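Local coordinates for Rho-related gtp-binding protein RHOD (Homo sapiens, PDB 2J1L), which belongs to the Rho branch of the Ras-like small GTP-binding proteins and holds a guanine nucleotide at one end of its sheet, at residues I142-K147 with L186-R191. Numbering follows the deposited sequence.
Sequences IVVGCK and LECSAR. With GDP (guanosine-5'-diphosphate), chain B.
Leu186 is gripped through both its backbone polar atoms by 142-147: its N donates to Val143 O at 3.0 Å, and its O takes the N-H of Gly145 at 2.8 Å, a donor lying in the carbonyl plane. A third bond, Cys188 N to Gly145 O (3.1 Å), carries the parallel pairing just past the end of strand 184-187, the edge strand of the Ras-like sheet. The next rung fails, because Lys147 N comes to 3.3 Å from Cys188 O at a poor angle; a water bridges there, accepting from Lys147 N (2.9 Å) and from Ala190 N, its bonds onward to Cys188 O and GDP O6 being weak. The same O6 receives the backbone N-H of Arg191 at 3.1 Å. Over the base lies the extended side chain of Lys147, with CG 3.6 Å from GDP C5 and CD over the six-membered ring, while NZ reaches the ribose O4' weakly and has its salt bridge with Asp114. Ser189 OG is hydrogen-bonded to Asp149 OD1, the same oxygen that bonds GDP, and so probably steadies a first-shell group.

On the sheet face bearing Val144 and Leu186, these two and Cys188 touch helix 196-209, whereas Ile142 packs on Leu110. Ile142 CG1 sits beside the backbone N (chi1 -68°), leaving CG2 anti to it and 3.7 Å from Leu186 CD1. Cys188 SG, held between its N and carbonyl carbon (chi1 58°), lies against Val144 CG1. On the other face Glu187 OE2 forms a salt bridge with Arg151 and a hydrogen bond with Tyr185 OH. Main-chain bonds thus fix the strand register, which probably helps place two guanine-specificity motifs of Ras-like proteins, the (N/T)KxD loop, here with Cys146 first, and the SA(K/R) loop.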
loop_
_atom_site.group_PDB
_atom_site.type_symbol
_atom_site.label_atom_id
_atom_site.label_comp_id
_atom_site.label_asym_id
_atom_site.label_seq_id
_atom_site.Cartn_x
_atom_site.Cartn_y
_atom_site.Cartn_z
ATOM N N ILE A 142 -6.782 -0.121 2.684
ATOM C CA ILE A 142 -6.187 1.132 2.292
ATOM C C ILE A 142 -5.448 0.913 0.973
ATOM O O ILE A 142 -4.672 -0.041 0.851
ATOM C CB ILE A 142 -5.129 1.558 3.278
ATOM C CG1 ILE A 142 -5.734 1.926 4.615
ATOM C CG2 ILE A 142 -4.326 2.732 2.738
ATOM C CD1 ILE A 142 -4.676 2.307 5.621
ATOM N N VAL A 143 -5.668 1.795 0.001
ATOM C CA VAL A 143 -4.909 1.783 -1.254
ATOM C C VAL A 143 -3.691 2.633 -1.068
ATOM O O VAL A 143 -3.829 3.785 -0.655
ATOM C CB VAL A 143 -5.726 2.369 -2.429
ATOM C CG1 VAL A 143 -4.847 2.575 -3.677
ATOM C CG2 VAL A 143 -6.901 1.464 -2.751
ATOM N N VAL A 144 -2.502 2.107 -1.379
ATOM C CA VAL A 144 -1.285 2.860 -1.186
ATOM C C VAL A 144 -0.614 3.044 -2.544
ATOM O O VAL A 144 -0.296 2.073 -3.207
ATOM C CB VAL A 144 -0.298 2.141 -0.177
ATOM C CG1 VAL A 144 1.015 2.967 0.048
ATOM C CG2 VAL A 144 -0.994 1.873 1.166
ATOM N N GLY A 145 -0.392 4.279 -2.969
ATOM C CA GLY A 145 0.400 4.532 -4.175
ATOM C C GLY A 145 1.873 4.687 -3.857
ATOM O O GLY A 145 2.223 5.572 -3.097
ATOM N N CYS A 146 2.726 3.846 -4.431
ATOM C CA CYS A 146 4.160 3.811 -4.124
ATOM C C CYS A 146 5.068 4.458 -5.200
ATOM O O CYS A 146 4.662 4.649 -6.347
ATOM C CB CYS A 146 4.603 2.370 -3.954
ATOM S SG CYS A 146 3.750 1.461 -2.595
ATOM N N LYS A 147 6.305 4.767 -4.811
ATOM C CA LYS A 147 7.286 5.362 -5.697
ATOM C C LYS A 147 6.842 6.728 -6.244
ATOM O O LYS A 147 7.121 7.054 -7.407
ATOM C CB LYS A 147 7.599 4.428 -6.868
ATOM C CG LYS A 147 7.783 2.972 -6.514
ATOM C CD LYS A 147 8.578 2.273 -7.623
ATOM C CE LYS A 147 8.407 0.769 -7.601
ATOM N NZ LYS A 147 8.646 0.174 -8.951
ATOM N N LEU A 186 -3.472 6.621 0.276
ATOM C CA LEU A 186 -2.267 7.278 0.720
ATOM C C LEU A 186 -1.176 7.045 -0.289
ATOM O O LEU A 186 -1.241 6.130 -1.098
ATOM C CB LEU A 186 -1.842 6.707 2.056
ATOM C CG LEU A 186 -2.873 6.824 3.186
ATOM C CD1 LEU A 186 -2.720 5.672 4.208
ATOM C CD2 LEU A 186 -2.754 8.201 3.838
ATOM N N GLU A 187 -0.165 7.885 -0.220
ATOM C CA GLU A 187 0.972 7.838 -1.127
ATOM C C GLU A 187 2.254 8.025 -0.361
ATOM O O GLU A 187 2.291 8.748 0.653
ATOM C CB GLU A 187 0.903 8.991 -2.089
ATOM C CG GLU A 187 -0.154 8.856 -3.096
ATOM C CD GLU A 187 -0.131 10.012 -4.075
ATOM O OE1 GLU A 187 0.540 11.028 -3.798
ATOM O OE2 GLU A 187 -0.783 9.886 -5.128
ATOM N N CYS A 188 3.316 7.434 -0.890
ATOM C CA CYS A 188 4.617 7.531 -0.268
ATOM C C CYS A 188 5.696 7.238 -1.280
ATOM O O CYS A 188 5.424 6.706 -2.355
ATOM C CB CYS A 188 4.707 6.513 0.845
ATOM S SG CYS A 188 4.432 4.863 0.218
ATOM N N SER A 189 6.916 7.607 -0.916
ATOM C CA SER A 189 8.106 7.206 -1.631
ATOM C C SER A 189 9.034 6.560 -0.622
ATOM O O SER A 189 9.483 7.221 0.309
ATOM C CB SER A 189 8.798 8.419 -2.265
ATOM O OG SER A 189 10.035 8.040 -2.863
ATOM N N ALA A 190 9.311 5.273 -0.787
ATOM C CA ALA A 190 10.259 4.603 0.080
ATOM C C ALA A 190 11.664 5.141 -0.183
ATOM O O ALA A 190 12.500 5.192 0.715
ATOM C CB ALA A 190 10.203 3.113 -0.137
ATOM N N ARG A 191 11.916 5.575 -1.415
ATOM C CA ARG A 191 13.221 6.106 -1.788
ATOM C C ARG A 191 13.591 7.375 -1.021
ATOM O O ARG A 191 14.729 7.519 -0.598
ATOM C CB ARG A 191 13.268 6.388 -3.295
ATOM C CG ARG A 191 14.590 6.986 -3.786
ATOM C CD ARG A 191 15.728 5.973 -3.657
ATOM N NE ARG A 191 15.606 4.925 -4.678
ATOM C CZ ARG A 191 16.383 4.803 -5.756
ATOM N NH1 ARG A 191 17.390 5.648 -5.981
ATOM N NH2 ARG A 191 16.155 3.809 -6.615
HETATM P PB GDP B . 8.030 -5.553 -4.563
HETATM O O1B GDP B . 8.519 -5.795 -3.170
HETATM O O2B GDP B . 6.578 -5.193 -4.600
HETATM O O3B GDP B . 8.269 -6.791 -5.391
HETATM O O3A GDP B . 8.837 -4.309 -5.152
HETATM P PA GDP B . 10.288 -3.973 -4.505
HETATM O O1A GDP B . 10.198 -3.378 -3.119
HETATM O O2A GDP B . 11.085 -5.249 -4.428
HETATM O "O5'" GDP B . 10.899 -2.876 -5.523
HETATM C "C5'" GDP B . 10.843 -3.060 -6.931
HETATM C "C4'" GDP B . 11.732 -2.052 -7.638
HETATM O "O4'" GDP B . 11.306 -0.688 -7.457
HETATM C "C3'" GDP B . 13.150 -2.101 -7.067
HETATM O "O3'" GDP B . 14.101 -1.642 -8.045
HETATM C "C2'" GDP B . 13.128 -1.080 -5.973
HETATM O "O2'" GDP B . 14.411 -0.557 -5.678
HETATM C "C1'" GDP B . 12.290 -0.021 -6.632
HETATM N N9 GDP B . 11.641 0.824 -5.629
HETATM C C8 GDP B . 10.999 0.456 -4.504
HETATM N N7 GDP B . 10.493 1.556 -3.874
HETATM C C5 GDP B . 10.825 2.629 -4.605
HETATM C C6 GDP B . 10.607 4.071 -4.512
HETATM O O6 GDP B . 9.967 4.589 -3.550
HETATM N N1 GDP B . 11.124 4.813 -5.497
HETATM C C2 GDP B . 11.816 4.294 -6.534
HETATM N N2 GDP B . 12.306 5.130 -7.480
HETATM N N3 GDP B . 12.054 2.980 -6.690
HETATM C C4 GDP B . 11.578 2.135 -5.760
HETATM O O HOH W 1 6.858 3.937 -2.096
#